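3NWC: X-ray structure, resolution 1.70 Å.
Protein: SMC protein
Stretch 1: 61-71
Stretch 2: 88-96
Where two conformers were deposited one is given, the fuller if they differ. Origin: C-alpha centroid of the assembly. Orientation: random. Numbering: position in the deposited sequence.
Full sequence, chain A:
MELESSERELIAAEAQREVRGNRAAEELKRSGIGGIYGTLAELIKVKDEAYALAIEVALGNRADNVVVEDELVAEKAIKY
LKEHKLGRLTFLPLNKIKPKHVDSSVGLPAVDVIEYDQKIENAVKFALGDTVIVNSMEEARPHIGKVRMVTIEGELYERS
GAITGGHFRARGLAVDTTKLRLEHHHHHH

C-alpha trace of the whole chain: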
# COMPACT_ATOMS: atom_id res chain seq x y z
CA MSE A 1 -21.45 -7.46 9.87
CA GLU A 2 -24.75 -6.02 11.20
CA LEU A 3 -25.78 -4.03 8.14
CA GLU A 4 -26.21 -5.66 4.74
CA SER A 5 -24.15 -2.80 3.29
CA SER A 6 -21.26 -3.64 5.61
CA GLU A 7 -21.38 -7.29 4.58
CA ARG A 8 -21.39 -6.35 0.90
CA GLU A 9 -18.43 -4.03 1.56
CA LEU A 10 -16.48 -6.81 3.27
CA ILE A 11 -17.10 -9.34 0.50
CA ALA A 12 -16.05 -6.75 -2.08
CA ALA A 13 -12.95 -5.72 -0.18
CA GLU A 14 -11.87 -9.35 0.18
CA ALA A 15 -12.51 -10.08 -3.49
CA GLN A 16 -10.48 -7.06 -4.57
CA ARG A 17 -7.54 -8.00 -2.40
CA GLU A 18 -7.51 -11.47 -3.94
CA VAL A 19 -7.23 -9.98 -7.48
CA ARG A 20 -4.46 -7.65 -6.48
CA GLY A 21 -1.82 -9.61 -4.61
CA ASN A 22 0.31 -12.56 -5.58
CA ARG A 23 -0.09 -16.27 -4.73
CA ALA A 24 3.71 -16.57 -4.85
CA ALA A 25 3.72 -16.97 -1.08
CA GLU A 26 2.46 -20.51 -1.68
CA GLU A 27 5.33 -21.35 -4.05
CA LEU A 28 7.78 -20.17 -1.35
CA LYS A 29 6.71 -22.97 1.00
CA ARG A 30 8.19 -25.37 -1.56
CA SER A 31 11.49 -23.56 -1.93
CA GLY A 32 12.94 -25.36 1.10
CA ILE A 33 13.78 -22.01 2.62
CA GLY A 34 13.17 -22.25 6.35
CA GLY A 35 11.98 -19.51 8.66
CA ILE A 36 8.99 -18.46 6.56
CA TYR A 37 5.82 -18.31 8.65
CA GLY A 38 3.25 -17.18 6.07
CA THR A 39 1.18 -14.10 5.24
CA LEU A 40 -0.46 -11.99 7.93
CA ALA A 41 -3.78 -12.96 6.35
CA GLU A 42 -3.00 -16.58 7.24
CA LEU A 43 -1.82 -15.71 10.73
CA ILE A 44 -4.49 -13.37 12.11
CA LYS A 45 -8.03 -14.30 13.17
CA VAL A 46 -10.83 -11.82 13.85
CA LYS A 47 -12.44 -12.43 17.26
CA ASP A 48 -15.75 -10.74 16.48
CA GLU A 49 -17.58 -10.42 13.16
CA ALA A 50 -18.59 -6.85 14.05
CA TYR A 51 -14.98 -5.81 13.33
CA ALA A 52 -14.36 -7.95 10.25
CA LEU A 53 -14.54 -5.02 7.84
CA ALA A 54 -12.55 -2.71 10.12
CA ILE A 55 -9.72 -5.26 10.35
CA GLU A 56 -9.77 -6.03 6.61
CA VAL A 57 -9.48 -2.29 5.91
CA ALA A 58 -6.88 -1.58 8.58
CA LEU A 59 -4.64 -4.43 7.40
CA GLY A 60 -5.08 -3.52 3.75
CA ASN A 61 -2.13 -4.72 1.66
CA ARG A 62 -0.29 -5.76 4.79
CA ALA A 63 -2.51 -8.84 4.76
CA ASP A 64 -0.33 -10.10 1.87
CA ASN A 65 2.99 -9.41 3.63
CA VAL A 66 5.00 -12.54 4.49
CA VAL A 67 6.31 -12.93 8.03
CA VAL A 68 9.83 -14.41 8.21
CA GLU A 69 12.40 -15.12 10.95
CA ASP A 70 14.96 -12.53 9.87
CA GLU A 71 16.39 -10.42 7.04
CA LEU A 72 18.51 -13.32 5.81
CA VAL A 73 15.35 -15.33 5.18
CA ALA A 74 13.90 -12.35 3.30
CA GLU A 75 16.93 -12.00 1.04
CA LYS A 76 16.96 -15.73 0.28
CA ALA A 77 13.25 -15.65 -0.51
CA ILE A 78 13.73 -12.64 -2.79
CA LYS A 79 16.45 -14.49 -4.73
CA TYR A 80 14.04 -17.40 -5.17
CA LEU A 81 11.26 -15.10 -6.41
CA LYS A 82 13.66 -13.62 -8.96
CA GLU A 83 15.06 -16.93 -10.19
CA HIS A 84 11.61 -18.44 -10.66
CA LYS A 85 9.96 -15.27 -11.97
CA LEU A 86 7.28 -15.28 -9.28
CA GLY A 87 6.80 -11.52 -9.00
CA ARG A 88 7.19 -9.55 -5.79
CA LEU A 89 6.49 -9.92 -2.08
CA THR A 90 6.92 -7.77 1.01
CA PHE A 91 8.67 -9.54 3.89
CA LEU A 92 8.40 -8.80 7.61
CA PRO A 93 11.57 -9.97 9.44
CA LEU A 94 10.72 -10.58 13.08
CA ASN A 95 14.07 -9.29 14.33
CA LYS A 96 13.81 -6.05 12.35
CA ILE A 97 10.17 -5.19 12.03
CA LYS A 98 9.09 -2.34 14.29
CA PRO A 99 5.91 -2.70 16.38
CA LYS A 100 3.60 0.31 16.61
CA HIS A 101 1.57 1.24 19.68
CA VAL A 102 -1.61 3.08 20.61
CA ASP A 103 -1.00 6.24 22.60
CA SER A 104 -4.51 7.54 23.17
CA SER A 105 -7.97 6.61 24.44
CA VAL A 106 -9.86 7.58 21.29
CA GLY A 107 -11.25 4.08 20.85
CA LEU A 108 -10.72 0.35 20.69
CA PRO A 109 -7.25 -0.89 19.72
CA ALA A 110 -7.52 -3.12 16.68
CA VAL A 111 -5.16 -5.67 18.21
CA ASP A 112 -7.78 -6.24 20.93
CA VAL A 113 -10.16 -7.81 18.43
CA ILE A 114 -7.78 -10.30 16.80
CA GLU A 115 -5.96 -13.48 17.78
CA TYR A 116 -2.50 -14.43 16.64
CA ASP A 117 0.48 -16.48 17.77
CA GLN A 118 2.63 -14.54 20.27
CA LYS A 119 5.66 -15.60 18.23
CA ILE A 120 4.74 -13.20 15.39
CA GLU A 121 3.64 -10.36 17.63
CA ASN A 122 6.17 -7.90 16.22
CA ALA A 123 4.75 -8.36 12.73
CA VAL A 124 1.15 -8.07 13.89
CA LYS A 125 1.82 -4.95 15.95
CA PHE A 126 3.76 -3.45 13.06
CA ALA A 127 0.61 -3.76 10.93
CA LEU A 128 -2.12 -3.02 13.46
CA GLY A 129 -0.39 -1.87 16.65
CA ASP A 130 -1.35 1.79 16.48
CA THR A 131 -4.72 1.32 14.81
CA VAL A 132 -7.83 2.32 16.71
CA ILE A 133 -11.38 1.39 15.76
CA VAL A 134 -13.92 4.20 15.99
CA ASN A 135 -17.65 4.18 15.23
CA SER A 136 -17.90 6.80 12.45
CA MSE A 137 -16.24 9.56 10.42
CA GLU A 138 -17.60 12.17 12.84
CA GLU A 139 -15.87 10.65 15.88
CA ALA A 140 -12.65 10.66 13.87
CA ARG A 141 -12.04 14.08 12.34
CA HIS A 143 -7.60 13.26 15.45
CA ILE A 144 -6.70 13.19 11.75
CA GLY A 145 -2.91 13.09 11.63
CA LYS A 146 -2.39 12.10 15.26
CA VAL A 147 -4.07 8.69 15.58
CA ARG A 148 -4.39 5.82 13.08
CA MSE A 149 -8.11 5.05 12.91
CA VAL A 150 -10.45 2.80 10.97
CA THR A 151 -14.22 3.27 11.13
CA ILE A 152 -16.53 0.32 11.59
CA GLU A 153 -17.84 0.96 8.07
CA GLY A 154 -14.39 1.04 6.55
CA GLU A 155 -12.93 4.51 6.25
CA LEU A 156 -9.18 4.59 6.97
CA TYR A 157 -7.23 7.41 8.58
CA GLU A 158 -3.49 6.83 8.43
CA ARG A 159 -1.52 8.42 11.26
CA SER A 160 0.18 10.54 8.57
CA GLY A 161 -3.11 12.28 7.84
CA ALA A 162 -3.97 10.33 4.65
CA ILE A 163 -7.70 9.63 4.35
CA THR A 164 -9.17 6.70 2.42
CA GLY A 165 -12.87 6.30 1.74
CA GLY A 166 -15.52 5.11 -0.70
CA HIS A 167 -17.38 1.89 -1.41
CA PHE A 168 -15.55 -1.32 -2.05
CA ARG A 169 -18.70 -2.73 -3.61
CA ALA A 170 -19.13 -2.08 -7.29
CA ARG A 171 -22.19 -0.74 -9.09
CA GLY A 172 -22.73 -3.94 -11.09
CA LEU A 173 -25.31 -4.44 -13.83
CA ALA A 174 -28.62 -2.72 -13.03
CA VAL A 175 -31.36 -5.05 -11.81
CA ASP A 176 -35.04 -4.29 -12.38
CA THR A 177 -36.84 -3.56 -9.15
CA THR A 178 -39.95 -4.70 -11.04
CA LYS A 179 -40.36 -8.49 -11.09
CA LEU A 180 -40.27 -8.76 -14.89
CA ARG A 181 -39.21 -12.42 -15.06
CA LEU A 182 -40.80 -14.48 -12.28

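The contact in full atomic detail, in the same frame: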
# COMPACT_ATOMS: atom_id res chain seq x y z
N ASN A 61 -3.12 -3.91 2.37
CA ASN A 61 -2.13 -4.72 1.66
C ASN A 61 -1.22 -5.49 2.60
O ASN A 61 -0.56 -6.45 2.19
CB ASN A 61 -1.28 -3.87 0.73
CG ASN A 61 -2.01 -3.47 -0.52
OD1 ASN A 61 -3.03 -4.07 -0.87
ND2 ASN A 61 -1.49 -2.47 -1.22
N ARG A 62 -1.16 -5.08 3.85
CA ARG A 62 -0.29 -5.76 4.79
C ARG A 62 -0.73 -7.21 4.95
O ARG A 62 0.07 -8.07 5.28
CB ARG A 62 -0.29 -5.05 6.15
CG ARG A 62 0.32 -3.66 6.10
CD ARG A 62 1.63 -3.68 5.35
NE ARG A 62 2.25 -2.37 5.34
CZ ARG A 62 3.48 -2.14 4.90
NH1 ARG A 62 4.23 -3.14 4.44
NH2 ARG A 62 3.96 -0.90 4.92
N ALA A 63 -2.00 -7.47 4.69
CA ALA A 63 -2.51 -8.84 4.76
C ALA A 63 -1.68 -9.79 3.89
O ALA A 63 -1.55 -10.97 4.20
CB ALA A 63 -3.98 -8.89 4.35
N ASP A 64 -1.11 -9.28 2.80
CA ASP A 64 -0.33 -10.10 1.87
C ASP A 64 1.17 -10.15 2.21
O ASP A 64 1.93 -10.86 1.55
CB ASP A 64 -0.48 -9.58 0.43
CG ASP A 64 -1.93 -9.39 0.02
OD1 ASP A 64 -2.77 -10.27 0.31
OD2 ASP A 64 -2.22 -8.35 -0.60
N ASN A 65 1.59 -9.39 3.21
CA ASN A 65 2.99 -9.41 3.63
C ASN A 65 3.34 -10.75 4.26
O ASN A 65 2.52 -11.34 4.94
CB ASN A 65 3.27 -8.32 4.67
CG ASN A 65 3.27 -6.91 4.11
OD1 ASN A 65 3.64 -5.97 4.82
ND2 ASN A 65 2.84 -6.74 2.87
N VAL A 66 4.57 -11.22 4.03
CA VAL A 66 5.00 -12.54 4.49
C VAL A 66 5.91 -12.38 5.68
O VAL A 66 6.93 -11.71 5.60
CB VAL A 66 5.79 -13.29 3.39
CG1 VAL A 66 6.28 -14.65 3.92
CG2 VAL A 66 4.93 -13.51 2.14
N VAL A 67 5.53 -13.00 6.79
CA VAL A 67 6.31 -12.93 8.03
C VAL A 67 7.44 -13.96 7.98
O VAL A 67 7.19 -15.14 7.72
CB VAL A 67 5.41 -13.23 9.25
CG1 VAL A 67 6.22 -13.20 10.56
CG2 VAL A 67 4.28 -12.21 9.34
N VAL A 68 8.67 -13.52 8.22
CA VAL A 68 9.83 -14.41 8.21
C VAL A 68 10.69 -14.19 9.46
O VAL A 68 10.55 -13.18 10.15
CB VAL A 68 10.71 -14.22 6.96
CG1 VAL A 68 9.90 -14.48 5.70
CG2 VAL A 68 11.32 -12.81 6.92
N GLU A 69 11.57 -15.14 9.73
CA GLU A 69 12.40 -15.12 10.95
C GLU A 69 13.30 -13.90 10.99
O GLU A 69 13.34 -13.19 11.99
CB GLU A 69 13.23 -16.40 11.04
CG GLU A 69 14.09 -16.51 12.30
OE1 GLU A 69 12.54 -15.98 14.04
OE2 GLU A 69 13.39 -18.00 14.01
N ASP A 70 14.03 -13.66 9.90
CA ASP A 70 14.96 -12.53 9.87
C ASP A 70 15.26 -12.03 8.46
O ASP A 70 14.70 -12.54 7.49
CB ASP A 70 16.27 -12.90 10.58
CG ASP A 70 16.93 -14.13 9.97
OD1 ASP A 70 16.91 -14.26 8.72
OD2 ASP A 70 17.48 -14.95 10.73
N GLU A 71 16.13 -11.03 8.34
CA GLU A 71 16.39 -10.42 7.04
C GLU A 71 17.13 -11.35 6.09
O GLU A 71 17.10 -11.17 4.87
CB GLU A 71 17.13 -9.08 7.17
CG GLU A 71 18.64 -9.20 7.39
CD GLU A 71 19.01 -9.49 8.83
OE1 GLU A 71 20.22 -9.64 9.10
OE2 GLU A 71 18.11 -9.56 9.70
N ARG A 88 6.67 -10.20 -6.98
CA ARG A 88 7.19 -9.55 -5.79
C ARG A 88 6.41 -9.87 -4.53
O ARG A 88 5.21 -10.11 -4.58
CB ARG A 88 7.22 -8.03 -5.99
CG ARG A 88 8.29 -7.61 -6.98
CD ARG A 88 8.12 -6.18 -7.41
NE ARG A 88 8.40 -5.18 -6.35
CZ ARG A 88 9.60 -4.66 -6.10
NH1 ARG A 88 10.68 -5.06 -6.76
NH2 ARG A 88 9.74 -3.72 -5.17
N LEU A 89 7.11 -9.86 -3.40
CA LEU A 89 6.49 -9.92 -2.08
C LEU A 89 7.16 -8.96 -1.13
O LEU A 89 8.32 -8.58 -1.33
CB LEU A 89 6.59 -11.33 -1.49
CG LEU A 89 5.87 -12.46 -2.23
CD1 LEU A 89 6.24 -13.82 -1.62
CD2 LEU A 89 4.35 -12.27 -2.25
N THR A 90 6.42 -8.57 -0.08
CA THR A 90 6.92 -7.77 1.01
C THR A 90 7.12 -8.68 2.21
O THR A 90 6.20 -9.41 2.61
CB THR A 90 5.93 -6.65 1.37
OG1 THR A 90 5.77 -5.80 0.23
CG2 THR A 90 6.45 -5.82 2.54
N PHE A 91 8.32 -8.65 2.78
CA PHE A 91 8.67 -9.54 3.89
C PHE A 91 8.79 -8.77 5.18
O PHE A 91 9.32 -7.65 5.19
CB PHE A 91 9.97 -10.26 3.57
CG PHE A 91 9.88 -11.14 2.35
CD1 PHE A 91 9.43 -12.44 2.46
CD2 PHE A 91 10.23 -10.65 1.09
CE1 PHE A 91 9.33 -13.26 1.33
CE2 PHE A 91 10.14 -11.46 -0.03
CZ PHE A 91 9.69 -12.77 0.09
N LEU A 92 8.32 -9.38 6.27
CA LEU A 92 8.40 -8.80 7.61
C LEU A 92 9.32 -9.64 8.51
O LEU A 92 8.91 -10.67 9.02
CB LEU A 92 7.01 -8.71 8.23
CG LEU A 92 5.92 -8.08 7.35
CD1 LEU A 92 4.61 -7.98 8.13
CD2 LEU A 92 6.35 -6.70 6.88
N PRO A 93 10.58 -9.20 8.67
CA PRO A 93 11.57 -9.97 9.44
C PRO A 93 11.38 -9.70 10.92
O PRO A 93 11.42 -8.54 11.35
CB PRO A 93 12.91 -9.40 8.97
CG PRO A 93 12.58 -8.39 7.88
CD PRO A 93 11.17 -7.96 8.14
N LEU A 94 11.13 -10.75 11.69
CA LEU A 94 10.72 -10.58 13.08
C LEU A 94 11.73 -9.82 13.92
O LEU A 94 11.35 -9.10 14.84
CB LEU A 94 10.36 -11.91 13.73
CG LEU A 94 9.03 -12.49 13.26
CD1 LEU A 94 8.80 -13.88 13.82
CD2 LEU A 94 7.88 -11.55 13.63
N ASN A 95 13.01 -9.96 13.57
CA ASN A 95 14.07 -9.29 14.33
C ASN A 95 14.25 -7.82 13.94
O ASN A 95 14.95 -7.07 14.61
CB ASN A 95 15.40 -10.03 14.17
CG ASN A 95 15.88 -10.10 12.72
OD1 ASN A 95 15.07 -10.05 11.80
ND2 ASN A 95 17.19 -10.21 12.52
N LYS A 96 13.62 -7.41 12.84
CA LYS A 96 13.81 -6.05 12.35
C LYS A 96 12.54 -5.24 12.45
O LYS A 96 12.58 -4.03 12.70
CB LYS A 96 14.28 -6.08 10.89
CG LYS A 96 15.63 -6.72 10.66
CD LYS A 96 16.75 -5.80 11.10
CE LYS A 96 18.11 -6.37 10.73
NZ LYS A 96 19.21 -5.61 11.38
O HOH W 1 3.58 -9.13 0.03
O HOH W 2 21.24 -7.88 11.09

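Parallel strands pair through a staggered ladder in which one strand's residue bonds to two residues of its neighbour, and this contact from an SMC protein is a compact example. Val66 donates from N to Thr90 O (2.8 Å) and accepts at O from Leu92 N (2.8 Å); Val68 repeats the pattern, its N reaching Leu92 O (3.0 Å) and its O receiving Leu94 N (2.9 Å). Pro93 costs the ladder nothing, because the amides used on its strand are those of Leu92 and Leu94. Just before the first rung, a water bridges Asp64 O (2.8 Å) and Thr90 N (2.9 Å).

Alternation then sorts the side chains. Val66, Val68, Phe91 and Pro93 share one face. Phe91, with chi1 in m and chi2 at -86°, brings CD1 to 3.9 Å from both Val66 CB and Val68 CG1, so a single ring spans two valines whose own rotamers differ, t at Val66 and m at Val68. On the other face lie Val67, in t, and Leu92; Val67 CG1 also meets Leu94 CD2 at 3.9 Å. Branched and aromatic residues suit these buried positions, filling space without needing polar partners.

Polar side chains work at the ends. Asn65 (m) points toward the second stretch, and its OD1 accepts from Arg62 NH1 at 2.9 Å; the m, m, t course of Arg62 carries the guanidinium there, with its edge 4.0 Å from Thr90 CG2, measured from NH1. At the far end Glu71, chi1 p and chi2 m, folds so that OE2 accepts from Asn95 ND2 at 3.0 Å, while a water links Glu71 OE1 (2.8 Å) to Lys96 NZ (3.1 Å). Burial has a price: Glu71 N, 3.7 Å from Pro93 CB, has no polar partner. Altogether 761 Å² is covered, counting both sides.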